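Side-chain contacts in phosphotriesterase, putative (Deinococcus radiodurans, PDB 4J35), which probably hydrolyses lactones at a two-metal centre and was engineered here for organophosphate hydrolysis: residues A44-C49 with L79-E84; T50-A55 with S265-L270. The protein carries 7 engineered substitutions. One frame throughout, in Å; residues are numbered along the deposited sequence.

In the fold
Contacts 1 and 2 share helix 42-58, one of the outer helices of the TIM barrel. Its first half leans on the neighbouring helix 76-86 in contact 1; its next turns face strand 266-269 in contact 2. The two centres lie 8 Å apart, and Cys49 ties them together: beside its place in contact 1, its SG is 4.0 Å from His268 CB and its O is 3.9 Å from Trp267 CZ3. Contact 2 comes nearer the metal ligand His23: the Trp267 side chain is about 6 Å from that of His23, against about 9 Å for the Cys49 side chain, and about 10 Å from a bound cobalt ion.

Contact 1 of 2, residues A44-C49 with L79-E84; sequences AALASC and LREVSE
Leu46 and Cys49, one turn apart on helix 42-58, meet Glu81 and Val82 of helix 76-86. These are two successive outer helices of the TIM barrel, joined through strand 61-66. The segment axes come within 10.0 Å of each other and cross at -45°, and the closest pair of CA atoms belongs to Leu46 and Val82.

Leu46 comes first along the segment. Its CG stands anti to the backbone N (chi1 -175°), and this brings the two methyls across to the other helix although the CB itself does not point there. CD1 reaches Val82 CG2 at 4.1 Å and lies equally near the CB of Glu81. CD2 approaches the carboxylate end of Glu81, 3.9 Å from OE1; the leucine and the extended glutamate chain cross at about a right angle. The polar end of that glutamate has its own partner: OE2 is hydrogen-bonded to His42 at the start of helix 42-58, a polar link beside the apolar contact. OE1 is the carboxylate oxygen that lies beside the leucine methyls.

A turn later comes Cys49, which is buried and directs its CB at the second helix. The CB carries the contact, with its SG turned back beside the backbone N (chi1 -67°), 3.2 Å from Ala45 O in the preceding turn. Phe78 of helix 76-86 also touches Leu46 and Cys49. No hydrogen bond joins the two segments directly. Val82 serves both residues with one branch: CG2 meets Leu46 CD1 and also lies 4.0 Å from Cys49 CB, whereas CG1 reaches only as far as the carbonyl, 4.1 Å from Cys49 O.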
loop_
_atom_site.group_PDB
_atom_site.type_symbol
_atom_site.label_atom_id
_atom_site.label_comp_id
_atom_site.label_asym_id
_atom_site.label_seq_id
_atom_site.Cartn_x
_atom_site.Cartn_y
_atom_site.Cartn_z
ATOM N N ALA A 44 -15.397 18.875 -0.800
ATOM C CA ALA A 44 -14.191 19.156 -1.573
ATOM C C ALA A 44 -13.369 17.878 -1.800
ATOM O O ALA A 44 -12.797 17.680 -2.873
ATOM C CB ALA A 44 -13.338 20.200 -0.854
ATOM N N ALA A 45 -13.310 17.021 -0.782
ATOM C CA ALA A 45 -12.566 15.768 -0.889
ATOM C C ALA A 45 -13.245 14.822 -1.875
ATOM O O ALA A 45 -12.596 14.179 -2.705
ATOM C CB ALA A 45 -12.445 15.105 0.487
ATOM N N LEU A 46 -14.554 14.684 -1.737
ATOM C CA LEU A 46 -15.314 13.816 -2.631
ATOM C C LEU A 46 -15.141 14.242 -4.074
ATOM O O LEU A 46 -14.956 13.409 -4.957
ATOM C CB LEU A 46 -16.802 13.825 -2.277
ATOM C CG LEU A 46 -17.660 12.846 -3.096
ATOM C CD1 LEU A 46 -17.236 11.424 -2.843
ATOM C CD2 LEU A 46 -19.137 13.004 -2.779
ATOM N N ALA A 47 -15.214 15.545 -4.323
ATOM C CA ALA A 47 -15.051 16.046 -5.678
ATOM C C ALA A 47 -13.667 15.732 -6.219
ATOM O O ALA A 47 -13.523 15.239 -7.338
ATOM C CB ALA A 47 -15.320 17.562 -5.725
ATOM N N SER A 48 -12.641 16.019 -5.428
ATOM C CA SER A 48 -11.273 15.836 -5.884
ATOM C C SER A 48 -10.955 14.351 -6.124
ATOM O O SER A 48 -10.362 13.989 -7.141
ATOM C CB SER A 48 -10.322 16.424 -4.846
ATOM O OG SER A 48 -8.986 16.377 -5.305
ATOM N N CYS A 49 -11.361 13.504 -5.184
ATOM C CA CYS A 49 -11.101 12.058 -5.255
ATOM C C CYS A 49 -11.860 11.357 -6.397
ATOM O O CYS A 49 -11.306 10.484 -7.052
ATOM C CB CYS A 49 -11.441 11.398 -3.904
ATOM S SG CYS A 49 -10.344 11.906 -2.620
ATOM N N LEU A 79 -14.297 5.968 1.236
ATOM C CA LEU A 79 -13.846 5.179 0.095
ATOM C C LEU A 79 -15.013 4.538 -0.668
ATOM O O LEU A 79 -14.990 4.461 -1.892
ATOM C CB LEU A 79 -12.904 4.063 0.560
ATOM C CG LEU A 79 -11.623 4.489 1.278
ATOM C CD1 LEU A 79 -10.830 3.235 1.587
ATOM C CD2 LEU A 79 -10.773 5.452 0.459
ATOM N N ARG A 80 -16.031 4.063 0.049
ATOM C CA ARG A 80 -17.222 3.510 -0.617
ATOM C C ARG A 80 -17.975 4.566 -1.420
ATOM O O ARG A 80 -18.434 4.291 -2.531
ATOM C CB ARG A 80 -18.163 2.851 0.396
ATOM C CG ARG A 80 -19.409 2.228 -0.231
ATOM C CD ARG A 80 -20.067 1.230 0.711
ATOM N NE ARG A 80 -20.632 1.892 1.880
ATOM C CZ ARG A 80 -21.258 1.270 2.873
ATOM N NH1 ARG A 80 -21.405 -0.045 2.858
ATOM N NH2 ARG A 80 -21.733 1.973 3.891
ATOM N N GLU A 81 -18.071 5.781 -0.894
ATOM C CA GLU A 81 -18.696 6.864 -1.653
ATOM C C GLU A 81 -17.975 7.113 -2.959
ATOM O O GLU A 81 -18.615 7.326 -3.990
ATOM C CB GLU A 81 -18.676 8.180 -0.884
ATOM C CG GLU A 81 -19.577 8.255 0.297
ATOM C CD GLU A 81 -19.536 9.633 0.928
ATOM O OE1 GLU A 81 -19.797 10.637 0.216
ATOM O OE2 GLU A 81 -19.230 9.710 2.133
ATOM N N VAL A 82 -16.643 7.139 -2.906
ATOM C CA VAL A 82 -15.841 7.409 -4.096
ATOM C C VAL A 82 -16.028 6.278 -5.114
ATOM O O VAL A 82 -16.183 6.531 -6.303
ATOM C CB VAL A 82 -14.346 7.552 -3.732
ATOM C CG1 VAL A 82 -13.499 7.710 -4.980
ATOM C CG2 VAL A 82 -14.144 8.741 -2.790
ATOM N N SER A 83 -16.007 5.030 -4.634
ATOM C CA SER A 83 -16.201 3.860 -5.493
ATOM C C SER A 83 -17.576 3.825 -6.152
ATOM O O SER A 83 -17.689 3.577 -7.353
ATOM C CB SER A 83 -16.007 2.560 -4.686
ATOM O OG SER A 83 -16.126 1.419 -5.538
ATOM N N GLU A 84 -18.616 4.057 -5.359
ATOM C CA GLU A 84 -19.989 4.033 -5.861
ATOM C C GLU A 84 -20.272 5.194 -6.813
ATOM O O GLU A 84 -21.143 5.100 -7.686
ATOM C CB GLU A 84 -20.991 4.059 -4.698
ATOM C CG GLU A 84 -21.026 2.780 -3.854
ATOM C CD GLU A 84 -22.008 2.857 -2.678
ATOM O OE1 GLU A 84 -22.532 3.958 -2.403
ATOM O OE2 GLU A 84 -22.259 1.813 -2.033
#

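Contact 2 of 2, residues T50-A55 with S265-L270; sequences TETARA and SIWHWL
Thr52 sets its CG2 methyl on one face of the Trp267 indole. This CH-pi contact puts the methyl carbon 3.7 Å from the centroid of the six-membered ring and only 13° off the ring normal, so it sits almost squarely over the benzo half. Its nearest ring atom is at the fusion bond, with CG2 to CD2 at 3.6 Å. The threonine CB lies over the same face, 3.9 Å from CE3 of Trp267. The side-chain rotation sorts the two branches: with chi1 at -69°, CG2 stands anti to the backbone N and goes to the tryptophan, while OG1 turns beside that N and makes a weak hydrogen bond to Ser48 O.

The remaining contact across the segments is looser van der Waals packing, in which Trp267 CZ3 comes obliquely to within 4.3 Å of Ala53 N. Thr52 and Trp267 both also touch Pro289, and the Trp267 side chain touches Leu56, further along helix 42-58. In the TIM-barrel fold this joins an outer helix to strand 266-269, which runs parallel to strand 17-26, the strand bearing the metal ligands His21 and His23. Residues 265-270 follow directly on the metal ligand Asp264, and the chain bends at Trp267 and His268.

Among the polar contacts, Trp267 NE1 makes a weak, bent hydrogen bond to Ser265 OG, 3.1 Å long with an N-H...O angle of 127°. The serine oxygen lies in the plane of the indole, at its edge, and is also hydrogen-bonded to Glu22 OE1.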
loop_
_atom_site.group_PDB
_atom_site.type_symbol
_atom_site.label_atom_id
_atom_site.label_comp_id
_atom_site.label_asym_id
_atom_site.label_seq_id
_atom_site.Cartn_x
_atom_site.Cartn_y
_atom_site.Cartn_z
ATOM N N THR A 50 -13.113 11.747 -6.647
ATOM C CA THR A 50 -13.874 11.213 -7.784
ATOM C C THR A 50 -13.308 11.676 -9.136
ATOM O O THR A 50 -13.341 10.948 -10.126
ATOM C CB THR A 50 -15.368 11.604 -7.741
ATOM O OG1 THR A 50 -15.481 13.024 -7.749
ATOM C CG2 THR A 50 -16.069 11.026 -6.506
ATOM N N GLU A 51 -12.827 12.911 -9.182
ATOM C CA GLU A 51 -12.135 13.421 -10.363
ATOM C C GLU A 51 -10.913 12.498 -10.652
ATOM O O GLU A 51 -10.687 12.059 -11.794
ATOM C CB GLU A 51 -11.738 14.882 -10.088
ATOM C CG GLU A 51 -11.185 15.705 -11.250
ATOM C CD GLU A 51 -12.265 16.189 -12.242
ATOM O OE1 GLU A 51 -13.453 15.826 -12.064
ATOM O OE2 GLU A 51 -11.914 16.928 -13.202
ATOM N N THR A 52 -10.147 12.187 -9.611
ATOM C CA THR A 52 -8.932 11.380 -9.775
ATOM C C THR A 52 -9.303 9.956 -10.178
ATOM O O THR A 52 -8.679 9.353 -11.068
ATOM C CB THR A 52 -8.091 11.379 -8.484
ATOM O OG1 THR A 52 -7.536 12.676 -8.291
ATOM C CG2 THR A 52 -6.942 10.341 -8.561
ATOM N N ALA A 53 -10.339 9.416 -9.543
ATOM C CA ALA A 53 -10.810 8.092 -9.906
ATOM C C ALA A 53 -11.208 8.056 -11.378
ATOM O O ALA A 53 -10.982 7.079 -12.084
ATOM C CB ALA A 53 -11.992 7.679 -9.055
ATOM N N ARG A 54 -11.856 9.108 -11.852
ATOM C CA ARG A 54 -12.238 9.108 -13.254
ATOM C C ARG A 54 -11.040 9.113 -14.171
ATOM O O ARG A 54 -11.071 8.480 -15.226
ATOM C CB ARG A 54 -13.129 10.311 -13.563
ATOM C CG ARG A 54 -14.473 10.138 -12.998
ATOM C CD ARG A 54 -15.409 11.334 -13.242
ATOM N NE ARG A 54 -16.609 11.187 -12.420
ATOM C CZ ARG A 54 -17.431 10.144 -12.477
ATOM N NH1 ARG A 54 -17.209 9.161 -13.333
ATOM N NH2 ARG A 54 -18.484 10.073 -11.682
ATOM N N ALA A 55 -10.010 9.867 -13.810
ATOM C CA ALA A 55 -8.805 9.901 -14.610
ATOM C C ALA A 55 -8.135 8.513 -14.671
ATOM O O ALA A 55 -7.528 8.132 -15.674
ATOM C CB ALA A 55 -7.848 10.919 -14.060
ATOM N N SER A 265 0.615 7.574 -3.615
ATOM C CA SER A 265 0.151 8.973 -3.752
ATOM C C SER A 265 -0.917 9.271 -2.713
ATOM O O SER A 265 -1.546 8.363 -2.170
ATOM C CB SER A 265 -0.352 9.192 -5.180
ATOM O OG SER A 265 -1.576 8.520 -5.449
ATOM N N ILE A 266 -1.125 10.553 -2.407
ATOM C CA ILE A 266 -2.173 10.913 -1.468
ATOM C C ILE A 266 -3.123 11.813 -2.265
ATOM O O ILE A 266 -2.705 12.874 -2.724
ATOM C CB ILE A 266 -1.596 11.686 -0.268
ATOM C CG1 ILE A 266 -0.795 10.750 0.655
ATOM C CG2 ILE A 266 -2.698 12.406 0.492
ATOM C CD1 ILE A 266 0.055 11.559 1.650
ATOM N N TRP A 267 -4.367 11.405 -2.464
ATOM C CA TRP A 267 -5.233 12.204 -3.346
ATOM C C TRP A 267 -5.847 13.371 -2.634
ATOM O O TRP A 267 -6.228 14.364 -3.263
ATOM C CB TRP A 267 -6.358 11.388 -3.945
ATOM C CG TRP A 267 -5.906 10.112 -4.586
ATOM C CD1 TRP A 267 -4.620 9.646 -4.729
ATOM C CD2 TRP A 267 -6.760 9.129 -5.151
ATOM N NE1 TRP A 267 -4.637 8.406 -5.362
ATOM C CE2 TRP A 267 -5.941 8.070 -5.618
ATOM C CE3 TRP A 267 -8.148 9.038 -5.318
ATOM C CZ2 TRP A 267 -6.468 6.943 -6.240
ATOM C CZ3 TRP A 267 -8.668 7.908 -5.931
ATOM C CH2 TRP A 267 -7.829 6.875 -6.379
ATOM N N HIS A 268 -5.979 13.263 -1.323
ATOM C CA HIS A 268 -6.510 14.381 -0.534
ATOM C C HIS A 268 -5.917 14.334 0.850
ATOM O O HIS A 268 -6.018 13.348 1.540
ATOM C CB HIS A 268 -8.019 14.288 -0.420
ATOM C CG HIS A 268 -8.627 15.345 0.448
ATOM N ND1 HIS A 268 -9.004 16.572 -0.041
ATOM C CD2 HIS A 268 -8.924 15.355 1.767
ATOM C CE1 HIS A 268 -9.520 17.296 0.940
ATOM N NE2 HIS A 268 -9.487 16.578 2.046
ATOM N N TRP A 269 -5.282 15.412 1.254
ATOM C CA TRP A 269 -4.576 15.403 2.518
ATOM C C TRP A 269 -5.471 15.853 3.693
ATOM O O TRP A 269 -6.246 16.814 3.576
ATOM C CB TRP A 269 -3.335 16.264 2.311
ATOM C CG TRP A 269 -2.679 16.866 3.478
ATOM C CD1 TRP A 269 -2.972 18.084 4.070
ATOM C CD2 TRP A 269 -1.533 16.356 4.154
ATOM N NE1 TRP A 269 -2.095 18.330 5.099
ATOM C CE2 TRP A 269 -1.202 17.290 5.178
ATOM C CE3 TRP A 269 -0.762 15.192 4.009
ATOM C CZ2 TRP A 269 -0.136 17.090 6.049
ATOM C CZ3 TRP A 269 0.292 14.989 4.878
ATOM C CH2 TRP A 269 0.597 15.939 5.893
ATOM N N LEU A 270 -5.385 15.145 4.810
ATOM C CA LEU A 270 -6.149 15.511 6.017
ATOM C C LEU A 270 -5.376 16.487 6.902
ATOM O O LEU A 270 -4.149 16.438 6.987
ATOM C CB LEU A 270 -6.561 14.254 6.814
ATOM C CG LEU A 270 -7.315 13.229 5.954
ATOM C CD1 LEU A 270 -7.529 11.923 6.733
ATOM C CD2 LEU A 270 -8.656 13.790 5.460
#